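Local coordinates for uncharacterized protein (Thermus thermophilus HB8, PDB 6SCE) that acts as a DNA nuclease of type III CRISPR defence, switched on by cyclic oligoadenylate that its CARF domains probably bind, at residues P161-A170 with F181-Y191; A443-E454 with P500-N510. All coordinates share one frame; numbering follows the deposited sequence.

Contact 1: P161-A170 with F181-Y191; sequences PGAFPPGAQA and FVVHRGLPYWY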
loop_
_atom_site.group_PDB
_atom_site.type_symbol
_atom_site.label_atom_id
_atom_site.label_comp_id
_atom_site.label_asym_id
_atom_site.label_seq_id
_atom_site.Cartn_x
_atom_site.Cartn_y
_atom_site.Cartn_z
ATOM N N PRO A 161 6.332 -5.238 -26.288
ATOM C CA PRO A 161 5.356 -6.298 -26.499
ATOM C C PRO A 161 4.205 -5.824 -27.367
ATOM O O PRO A 161 3.744 -4.665 -27.271
ATOM C CB PRO A 161 4.882 -6.658 -25.072
ATOM C CG PRO A 161 5.960 -6.161 -24.152
ATOM C CD PRO A 161 6.612 -5.003 -24.851
ATOM N N GLY A 162 3.741 -6.715 -28.246
ATOM C CA GLY A 162 2.709 -6.347 -29.183
ATOM C C GLY A 162 1.417 -5.982 -28.496
ATOM O O GLY A 162 0.611 -5.284 -29.070
ATOM N N ALA A 163 1.223 -6.434 -27.253
ATOM C CA ALA A 163 -0.009 -6.157 -26.522
ATOM C C ALA A 163 -0.221 -4.667 -26.137
ATOM O O ALA A 163 -1.336 -4.258 -25.859
ATOM C CB ALA A 163 -0.088 -7.036 -25.294
ATOM N N PHE A 164 0.842 -3.884 -26.118
ATOM C CA PHE A 164 0.753 -2.451 -25.832
ATOM C C PHE A 164 0.249 -1.664 -27.043
ATOM O O PHE A 164 0.524 -2.043 -28.191
ATOM C CB PHE A 164 2.127 -1.895 -25.417
ATOM C CG PHE A 164 2.482 -2.155 -23.976
ATOM C CD1 PHE A 164 3.097 -3.328 -23.608
ATOM C CD2 PHE A 164 2.171 -1.233 -22.977
ATOM C CE1 PHE A 164 3.418 -3.577 -22.283
ATOM C CE2 PHE A 164 2.487 -1.480 -21.663
ATOM C CZ PHE A 164 3.108 -2.647 -21.312
ATOM N N PRO A 165 -0.445 -0.538 -26.798
ATOM C CA PRO A 165 -0.792 0.321 -27.910
ATOM C C PRO A 165 0.437 0.921 -28.571
ATOM O O PRO A 165 1.552 0.834 -28.031
ATOM C CB PRO A 165 -1.664 1.408 -27.260
ATOM C CG PRO A 165 -2.135 0.817 -25.995
ATOM C CD PRO A 165 -0.971 -0.001 -25.534
ATOM N N PRO A 166 0.253 1.495 -29.774
ATOM C CA PRO A 166 1.374 2.081 -30.507
ATOM C C PRO A 166 2.093 3.152 -29.691
ATOM O O PRO A 166 1.457 3.887 -28.943
ATOM C CB PRO A 166 0.699 2.713 -31.747
ATOM C CG PRO A 166 -0.554 1.917 -31.945
ATOM C CD PRO A 166 -1.006 1.521 -30.555
ATOM N N GLY A 167 3.407 3.233 -29.831
ATOM C CA GLY A 167 4.144 4.301 -29.198
ATOM C C GLY A 167 4.927 3.872 -27.977
ATOM O O GLY A 167 5.793 4.605 -27.541
ATOM N N ALA A 168 4.669 2.671 -27.455
ATOM C CA ALA A 168 5.424 2.172 -26.318
ATOM C C ALA A 168 6.892 2.003 -26.649
ATOM O O ALA A 168 7.257 1.663 -27.771
ATOM C CB ALA A 168 4.855 0.851 -25.825
ATOM N N GLN A 169 7.731 2.225 -25.655
ATOM C CA GLN A 169 9.152 1.943 -25.752
ATOM C C GLN A 169 9.485 0.896 -24.683
ATOM O O GLN A 169 8.894 0.892 -23.580
ATOM C CB GLN A 169 9.980 3.199 -25.451
ATOM C CG GLN A 169 9.753 4.458 -26.319
ATOM C CD GLN A 169 10.373 5.700 -25.635
ATOM O OE1 GLN A 169 9.857 6.206 -24.584
ATOM N NE2 GLN A 169 11.506 6.185 -26.193
ATOM N N ALA A 170 10.467 0.049 -24.947
ATOM C CA ALA A 170 10.778 -1.033 -24.016
ATOM C C ALA A 170 12.257 -1.291 -23.871
ATOM O O ALA A 170 13.066 -0.996 -24.763
ATOM C CB ALA A 170 10.053 -2.302 -24.419
ATOM N N PHE A 181 10.840 -3.985 -19.257
ATOM C CA PHE A 181 10.464 -2.696 -18.692
ATOM C C PHE A 181 9.900 -1.853 -19.821
ATOM O O PHE A 181 10.627 -1.516 -20.771
ATOM C CB PHE A 181 11.710 -2.035 -18.112
ATOM C CG PHE A 181 11.421 -0.739 -17.403
ATOM C CD1 PHE A 181 10.843 -0.763 -16.151
ATOM C CD2 PHE A 181 11.751 0.484 -17.982
ATOM C CE1 PHE A 181 10.568 0.414 -15.463
ATOM C CE2 PHE A 181 11.490 1.665 -17.298
ATOM C CZ PHE A 181 10.893 1.628 -16.052
ATOM N N VAL A 182 8.606 -1.536 -19.758
ATOM C CA VAL A 182 7.936 -0.846 -20.833
ATOM C C VAL A 182 7.517 0.553 -20.335
ATOM O O VAL A 182 6.964 0.700 -19.244
ATOM C CB VAL A 182 6.693 -1.649 -21.337
ATOM C CG1 VAL A 182 6.023 -0.989 -22.526
ATOM C CG2 VAL A 182 7.100 -3.082 -21.716
ATOM N N VAL A 183 7.810 1.565 -21.127
ATOM C CA VAL A 183 7.310 2.942 -20.886
ATOM C C VAL A 183 6.368 3.328 -21.991
ATOM O O VAL A 183 6.715 3.336 -23.172
ATOM C CB VAL A 183 8.439 3.953 -20.722
ATOM C CG1 VAL A 183 7.881 5.361 -20.582
ATOM C CG2 VAL A 183 9.287 3.574 -19.514
ATOM N N HIS A 184 5.144 3.601 -21.603
ATOM C CA HIS A 184 4.090 3.945 -22.528
ATOM C C HIS A 184 3.357 5.165 -22.025
ATOM O O HIS A 184 2.840 5.156 -20.894
ATOM C CB HIS A 184 3.110 2.806 -22.640
ATOM C CG HIS A 184 2.003 3.079 -23.599
ATOM N ND1 HIS A 184 2.208 3.180 -24.959
ATOM C CD2 HIS A 184 0.683 3.283 -23.398
ATOM C CE1 HIS A 184 1.058 3.447 -25.550
ATOM N NE2 HIS A 184 0.113 3.494 -24.628
ATOM N N ARG A 185 3.370 6.218 -22.854
ATOM C CA ARG A 185 2.715 7.496 -22.596
ATOM C C ARG A 185 3.074 8.002 -21.185
ATOM O O ARG A 185 2.216 8.414 -20.416
ATOM C CB ARG A 185 1.204 7.416 -22.800
ATOM C CG ARG A 185 0.827 6.990 -24.232
ATOM C CD ARG A 185 -0.669 6.833 -24.435
ATOM N NE ARG A 185 -1.368 8.108 -24.377
ATOM C CZ ARG A 185 -2.692 8.257 -24.227
ATOM N NH1 ARG A 185 -3.511 7.209 -24.138
ATOM N NH2 ARG A 185 -3.216 9.478 -24.168
ATOM N N GLY A 186 4.348 7.910 -20.866
ATOM C CA GLY A 186 4.855 8.470 -19.622
ATOM C C GLY A 186 4.766 7.617 -18.380
ATOM O O GLY A 186 5.151 8.092 -17.314
ATOM N N LEU A 187 4.273 6.380 -18.490
ATOM C CA LEU A 187 4.122 5.516 -17.338
ATOM C C LEU A 187 4.884 4.207 -17.496
ATOM O O LEU A 187 5.059 3.715 -18.636
ATOM C CB LEU A 187 2.644 5.234 -17.078
ATOM C CG LEU A 187 1.741 6.411 -16.707
ATOM C CD1 LEU A 187 0.324 5.868 -16.593
ATOM C CD2 LEU A 187 2.230 7.039 -15.423
ATOM N N PRO A 188 5.403 3.671 -16.368
ATOM C CA PRO A 188 6.181 2.451 -16.378
ATOM C C PRO A 188 5.342 1.212 -16.134
ATOM O O PRO A 188 4.421 1.230 -15.312
ATOM C CB PRO A 188 7.146 2.660 -15.210
ATOM C CG PRO A 188 6.321 3.435 -14.237
ATOM C CD PRO A 188 5.345 4.247 -15.007
ATOM N N TYR A 189 5.754 0.135 -16.795
ATOM C CA TYR A 189 5.124 -1.183 -16.721
ATOM C C TYR A 189 6.234 -2.222 -16.687
ATOM O O TYR A 189 7.251 -2.061 -17.354
ATOM C CB TYR A 189 4.234 -1.430 -17.943
ATOM C CG TYR A 189 3.148 -0.402 -18.118
ATOM C CD1 TYR A 189 3.414 0.814 -18.734
ATOM C CD2 TYR A 189 1.864 -0.635 -17.663
ATOM C CE1 TYR A 189 2.438 1.775 -18.886
ATOM C CE2 TYR A 189 0.863 0.315 -17.825
ATOM C CZ TYR A 189 1.156 1.523 -18.431
ATOM O OH TYR A 189 0.175 2.476 -18.560
ATOM N N TRP A 190 6.056 -3.258 -15.882
ATOM C CA TRP A 190 6.996 -4.380 -15.795
ATOM C C TRP A 190 6.170 -5.571 -16.318
ATOM O O TRP A 190 5.173 -5.955 -15.733
ATOM C CB TRP A 190 7.435 -4.568 -14.365
ATOM C CG TRP A 190 8.470 -5.631 -14.093
ATOM C CD1 TRP A 190 8.395 -6.604 -13.147
ATOM C CD2 TRP A 190 9.724 -5.817 -14.759
ATOM N NE1 TRP A 190 9.525 -7.398 -13.170
ATOM C CE2 TRP A 190 10.355 -6.937 -14.158
ATOM C CE3 TRP A 190 10.368 -5.159 -15.802
ATOM C CZ2 TRP A 190 11.601 -7.405 -14.567
ATOM C CZ3 TRP A 190 11.620 -5.625 -16.220
ATOM C CH2 TRP A 190 12.227 -6.727 -15.590
ATOM N N TYR A 191 6.565 -6.056 -17.479
ATOM C CA TYR A 191 5.743 -6.970 -18.272
ATOM C C TYR A 191 6.417 -8.336 -18.331
ATOM O O TYR A 191 7.561 -8.468 -18.736
ATOM C CB TYR A 191 5.559 -6.379 -19.652
ATOM C CG TYR A 191 4.675 -7.153 -20.600
ATOM C CD1 TYR A 191 5.203 -8.150 -21.419
ATOM C CD2 TYR A 191 3.334 -6.862 -20.720
ATOM C CE1 TYR A 191 4.403 -8.847 -22.324
ATOM C CE2 TYR A 191 2.529 -7.572 -21.612
ATOM C CZ TYR A 191 3.084 -8.537 -22.422
ATOM O OH TYR A 191 2.260 -9.211 -23.294
HETATM O O HOH W 1 2.415 -8.838 -26.108
HETATM O O HOH W 2 4.222 6.057 -25.508
HETATM O O HOH W 3 7.439 5.838 -24.339
#
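The F164 ring packs on V182, Y189 and Y191 of strands 179-184 and 187-192. CB leaves the loop with CG beside the backbone N (chi1 -81°), which turns the ring toward V182. V182 CG1 sits over the centre of one ring face, 3.5 Å from the centroid, a CH-pi contact. F164 CE1 meets Y191 CD2 at 3.6 Å, the two planes oblique. The F164 ring turns its edge, at CE2, to the face of Y189, an edge-to-face pair with planes at 74°. CZ, the tip, ends 3.8 Å from Y189 CB. The three rings form an aromatic cluster on a mixed sheet in which strands 169-172 and 179-184 pair antiparallel. Q169 and V183 are a hydrogen-bonded pair there, Q169 N lying 2.9 Å from V183 O. P161 CG lies over one face of Y191, 3.8 Å from the centroid. Y191 OH shares a water with A163 N. With an alanine in place of Y191, the ring under P161 CG would be gone, a gap would probably open beside F164 CE1, and the water would lose its hydroxyl partner. H184 takes P165 CD over one ring face, while P166 O lies in plane at the edge, 3.4 Å from H184 CE1.

Contact 2: A443-E454 with P500-N510; sequences ARPDPGLLALAE and PLEYAVYSHLN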
loop_
_atom_site.group_PDB
_atom_site.type_symbol
_atom_site.label_atom_id
_atom_site.label_comp_id
_atom_site.label_asym_id
_atom_site.label_seq_id
_atom_site.Cartn_x
_atom_site.Cartn_y
_atom_site.Cartn_z
ATOM N N ALA A 443 -8.749 -20.338 21.872
ATOM C CA ALA A 443 -7.481 -20.297 22.591
ATOM C C ALA A 443 -7.280 -18.933 23.238
ATOM O O ALA A 443 -7.510 -17.904 22.615
ATOM C CB ALA A 443 -6.318 -20.607 21.656
ATOM N N ARG A 444 -6.857 -18.944 24.496
ATOM C CA ARG A 444 -6.585 -17.734 25.260
ATOM C C ARG A 444 -5.359 -18.049 26.093
ATOM O O ARG A 444 -4.938 -19.200 26.118
ATOM C CB ARG A 444 -7.780 -17.377 26.144
ATOM C CG ARG A 444 -9.027 -16.956 25.375
ATOM C CD ARG A 444 -8.789 -15.663 24.599
ATOM N NE ARG A 444 -9.993 -15.156 23.942
ATOM C CZ ARG A 444 -10.556 -15.676 22.847
ATOM N NH1 ARG A 444 -11.651 -15.111 22.340
ATOM N NH2 ARG A 444 -10.049 -16.755 22.254
ATOM N N PRO A 445 -4.754 -17.039 26.741
ATOM C CA PRO A 445 -3.595 -17.371 27.559
ATOM C C PRO A 445 -4.025 -18.155 28.805
ATOM O O PRO A 445 -5.112 -17.907 29.336
ATOM C CB PRO A 445 -2.999 -16.000 27.931
ATOM C CG PRO A 445 -3.720 -14.989 27.097
ATOM C CD PRO A 445 -5.054 -15.597 26.777
ATOM N N ASP A 446 -3.185 -19.104 29.228
ATOM C CA ASP A 446 -3.447 -19.988 30.387
ATOM C C ASP A 446 -2.095 -20.486 30.900
ATOM O O ASP A 446 -1.409 -21.214 30.178
ATOM C CB ASP A 446 -4.326 -21.177 29.978
ATOM C CG ASP A 446 -4.555 -22.186 31.117
ATOM O OD1 ASP A 446 -3.576 -22.799 31.604
ATOM O OD2 ASP A 446 -5.727 -22.392 31.494
ATOM N N PRO A 447 -1.707 -20.105 32.136
ATOM C CA PRO A 447 -0.349 -20.393 32.644
ATOM C C PRO A 447 0.092 -21.856 32.569
ATOM O O PRO A 447 1.251 -22.140 32.222
ATOM C CB PRO A 447 -0.419 -19.934 34.106
ATOM C CG PRO A 447 -1.469 -18.888 34.115
ATOM C CD PRO A 447 -2.501 -19.355 33.128
ATOM N N GLY A 448 -0.828 -22.764 32.888
ATOM C CA GLY A 448 -0.518 -24.193 32.946
ATOM C C GLY A 448 -0.350 -24.804 31.573
ATOM O O GLY A 448 0.543 -25.613 31.349
ATOM N N LEU A 449 -1.215 -24.412 30.644
ATOM C CA LEU A 449 -1.109 -24.875 29.266
ATOM C C LEU A 449 0.162 -24.330 28.582
ATOM O O LEU A 449 0.782 -25.012 27.758
ATOM C CB LEU A 449 -2.377 -24.490 28.504
ATOM C CG LEU A 449 -2.742 -25.233 27.221
ATOM C CD1 LEU A 449 -2.349 -26.704 27.257
ATOM C CD2 LEU A 449 -4.236 -25.079 26.970
ATOM N N LEU A 450 0.562 -23.118 28.959
ATOM C CA LEU A 450 1.797 -22.504 28.458
ATOM C C LEU A 450 3.050 -23.245 28.940
ATOM O O LEU A 450 4.009 -23.406 28.175
ATOM C CB LEU A 450 1.880 -21.032 28.885
ATOM C CG LEU A 450 3.183 -20.316 28.506
ATOM C CD1 LEU A 450 3.392 -20.328 26.991
ATOM C CD2 LEU A 450 3.196 -18.897 29.049
ATOM N N ALA A 451 3.052 -23.656 30.210
ATOM C CA ALA A 451 4.135 -24.509 30.761
ATOM C C ALA A 451 4.313 -25.797 29.960
ATOM O O ALA A 451 5.442 -26.159 29.607
ATOM C CB ALA A 451 3.868 -24.832 32.222
ATOM N N LEU A 452 3.207 -26.475 29.656
ATOM C CA LEU A 452 3.254 -27.692 28.839
ATOM C C LEU A 452 3.874 -27.399 27.481
ATOM O O LEU A 452 4.889 -27.985 27.093
ATOM C CB LEU A 452 1.845 -28.290 28.649
ATOM C CG LEU A 452 1.357 -29.287 29.709
ATOM C CD1 LEU A 452 1.724 -28.841 31.122
ATOM C CD2 LEU A 452 -0.144 -29.512 29.576
ATOM N N ALA A 453 3.256 -26.465 26.758
ATOM C CA ALA A 453 3.778 -26.031 25.471
ATOM C C ALA A 453 5.277 -25.758 25.559
ATOM O O ALA A 453 6.046 -26.228 24.716
ATOM C CB ALA A 453 3.027 -24.782 24.990
ATOM N N GLU A 454 5.691 -25.005 26.574
ATOM C CA GLU A 454 7.104 -24.682 26.751
ATOM C C GLU A 454 7.932 -25.924 27.124
ATOM O O GLU A 454 9.094 -26.053 26.709
ATOM C CB GLU A 454 7.279 -23.549 27.771
ATOM C CG GLU A 454 6.886 -22.185 27.198
ATOM C CD GLU A 454 7.123 -21.019 28.152
ATOM O OE1 GLU A 454 6.985 -21.194 29.385
ATOM O OE2 GLU A 454 7.433 -19.908 27.658
ATOM N N PRO A 500 2.583 -26.098 19.629
ATOM C CA PRO A 500 3.265 -25.631 20.837
ATOM C C PRO A 500 3.991 -24.279 20.667
ATOM O O PRO A 500 3.851 -23.392 21.517
ATOM C CB PRO A 500 4.265 -26.762 21.132
ATOM C CG PRO A 500 3.619 -27.981 20.559
ATOM C CD PRO A 500 2.902 -27.506 19.325
ATOM N N LEU A 501 4.767 -24.135 19.601
ATOM C CA LEU A 501 5.458 -22.869 19.333
ATOM C C LEU A 501 4.442 -21.732 19.070
ATOM O O LEU A 501 4.600 -20.628 19.592
ATOM C CB LEU A 501 6.407 -23.012 18.160
ATOM C CG LEU A 501 7.220 -21.760 17.818
ATOM C CD1 LEU A 501 8.051 -21.274 18.997
ATOM C CD2 LEU A 501 8.118 -22.048 16.631
ATOM N N GLU A 502 3.406 -22.028 18.285
ATOM C CA GLU A 502 2.341 -21.051 17.978
ATOM C C GLU A 502 1.617 -20.571 19.215
ATOM O O GLU A 502 1.317 -19.387 19.333
ATOM C CB GLU A 502 1.304 -21.638 17.022
ATOM C CG GLU A 502 1.819 -21.904 15.627
ATOM C CD GLU A 502 0.843 -22.687 14.791
ATOM O OE1 GLU A 502 -0.311 -22.893 15.245
ATOM O OE2 GLU A 502 1.231 -23.069 13.666
ATOM N N TYR A 503 1.309 -21.482 20.138
ATOM C CA TYR A 503 0.631 -21.094 21.372
ATOM C C TYR A 503 1.527 -20.286 22.296
ATOM O O TYR A 503 1.073 -19.325 22.924
ATOM C CB TYR A 503 0.087 -22.302 22.128
ATOM C CG TYR A 503 -0.695 -21.878 23.335
ATOM C CD1 TYR A 503 -1.919 -21.241 23.193
ATOM C CD2 TYR A 503 -0.202 -22.075 24.624
ATOM C CE1 TYR A 503 -2.645 -20.831 24.293
ATOM C CE2 TYR A 503 -0.919 -21.661 25.736
ATOM C CZ TYR A 503 -2.145 -21.037 25.566
ATOM O OH TYR A 503 -2.882 -20.617 26.653
ATOM N N ALA A 504 2.794 -20.677 22.387
ATOM C CA ALA A 504 3.778 -19.915 23.166
ATOM C C ALA A 504 3.973 -18.515 22.597
ATOM O O ALA A 504 4.073 -17.541 23.338
ATOM C CB ALA A 504 5.117 -20.636 23.178
ATOM N N VAL A 505 4.083 -18.423 21.280
ATOM C CA VAL A 505 4.313 -17.122 20.668
ATOM C C VAL A 505 3.094 -16.235 20.925
ATOM O O VAL A 505 3.246 -15.120 21.404
ATOM C CB VAL A 505 4.669 -17.237 19.178
ATOM C CG1 VAL A 505 4.626 -15.865 18.489
ATOM C CG2 VAL A 505 6.067 -17.834 19.036
ATOM N N TYR A 506 1.901 -16.753 20.642
ATOM C CA TYR A 506 0.662 -16.037 20.919
ATOM C C TYR A 506 0.522 -15.592 22.371
ATOM O O TYR A 506 0.047 -14.476 22.649
ATOM C CB TYR A 506 -0.542 -16.881 20.538
ATOM C CG TYR A 506 -1.826 -16.464 21.225
ATOM C CD1 TYR A 506 -2.584 -15.398 20.748
ATOM C CD2 TYR A 506 -2.277 -17.129 22.367
ATOM C CE1 TYR A 506 -3.760 -15.018 21.378
ATOM C CE2 TYR A 506 -3.455 -16.765 22.990
ATOM C CZ TYR A 506 -4.185 -15.702 22.502
ATOM O OH TYR A 506 -5.345 -15.335 23.138
ATOM N N SER A 507 0.923 -16.453 23.304
ATOM C CA SER A 507 0.762 -16.134 24.720
ATOM C C SER A 507 1.644 -14.976 25.111
ATOM O O SER A 507 1.190 -14.052 25.770
ATOM C CB SER A 507 1.051 -17.359 25.615
ATOM O OG SER A 507 0.072 -18.375 25.412
ATOM N N HIS A 508 2.906 -15.016 24.723
ATOM C CA HIS A 508 3.808 -13.941 25.078
ATOM C C HIS A 508 3.490 -12.653 24.303
ATOM O O HIS A 508 3.730 -11.557 24.810
ATOM C CB HIS A 508 5.259 -14.359 24.883
ATOM C CG HIS A 508 5.697 -15.428 25.836
ATOM N ND1 HIS A 508 5.782 -15.216 27.196
ATOM C CD2 HIS A 508 6.042 -16.721 25.633
ATOM C CE1 HIS A 508 6.169 -16.332 27.789
ATOM N NE2 HIS A 508 6.343 -17.258 26.864
ATOM N N LEU A 509 2.978 -12.775 23.074
ATOM C CA LEU A 509 2.540 -11.570 22.341
ATOM C C LEU A 509 1.409 -10.902 23.065
ATOM O O LEU A 509 1.387 -9.668 23.251
ATOM C CB LEU A 509 2.108 -11.905 20.900
ATOM C CG LEU A 509 3.282 -12.139 19.945
ATOM C CD1 LEU A 509 2.788 -12.682 18.614
ATOM C CD2 LEU A 509 4.127 -10.878 19.740
ATOM N N ASN A 510 0.455 -11.715 23.481
ATOM C CA ASN A 510 -0.716 -11.209 24.161
ATOM C C ASN A 510 -0.360 -10.526 25.486
ATOM O O ASN A 510 -0.913 -9.467 25.803
ATOM C CB ASN A 510 -1.705 -12.330 24.398
ATOM C CG ASN A 510 -2.902 -11.876 25.181
ATOM O OD1 ASN A 510 -2.849 -11.765 26.408
ATOM N ND2 ASN A 510 -3.983 -11.586 24.479
#
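Y503 OH donates to R444 O at 2.6 Å, the shortest polar bond across this contact. The hydroxyl lies in the carbonyl plane of R444, on a lone pair. The bond ties helix 499-513 to the loop that leads into helix 447-458. Helix 499-513 lies against the sheet of strands 519-528 and 551-558 in the C-terminal domain. The strand order there, with E-x-D on strand 541-548 and E-x-K on strand 551-558, is consistent with a PD-(D/E)XK nuclease fold. The axes of the segments 447-454 and 500-510 come within 8.9 Å, their directions 133° apart. Y503 reaches across because its CG stands anti to the backbone N (chi1 -176°), which sends the ring out from its own helix. The ring edge then runs along the first turns of the other helix. Y503 CE2 lies 3.8 Å from L450 N, and A453 CB also sits near the ring plane. W480 of helix 473-484 adds an edge-to-face ring to Y503. S507 OG lies over one face of Y503 and bonds back to Y503 O. That carbonyl also accepts from S507 N, from the opposite face. L450 is a knob in a hole made by Y503, A504, S507 and H508. Its CD1 branch meets A504 CA at 3.9 Å, and CD2 turns to H508 CE1. Before the helix, D446 is the N-cap. Its OD1 accepts from L449 N at 3.0 Å and weakly from G448 N. P445 crosses N510 at about a right angle, with P445 CG 3.4 Å from N510 OD1. R444 folds its guanidinium back, and NH2 donates to A443 O and to P441 O. On the L450 side, H508 NE2 donates to E454 OE2 over 3.0 Å, with E454 OE2 in the imidazole plane but H508 NE2 above the carboxylate plane.

Overall arrangement
Contact 1 closes along the chain before contact 2 opens. Their centres lie about 53 Å apart, their nearest atoms about 32 Å, and they sit on opposite sides of the chain's centre. They share no helix, strand or sheet. Contact 1 belongs to the mixed sheet that holds strands 169-172, 179-184 and 187-192. Its nearest atom is about 4 Å from the bound nucleic acid, presumably the cyclic oligoadenylate activator. Contact 2 joins two helices of the C-terminal, probably nuclease, domain, its nearest atom about 18 Å from the nucleic acid. Between them in sequence comes the sheet of strands 293-297 to 415-417. Activator and nuclease sites are therefore likely to be well separated.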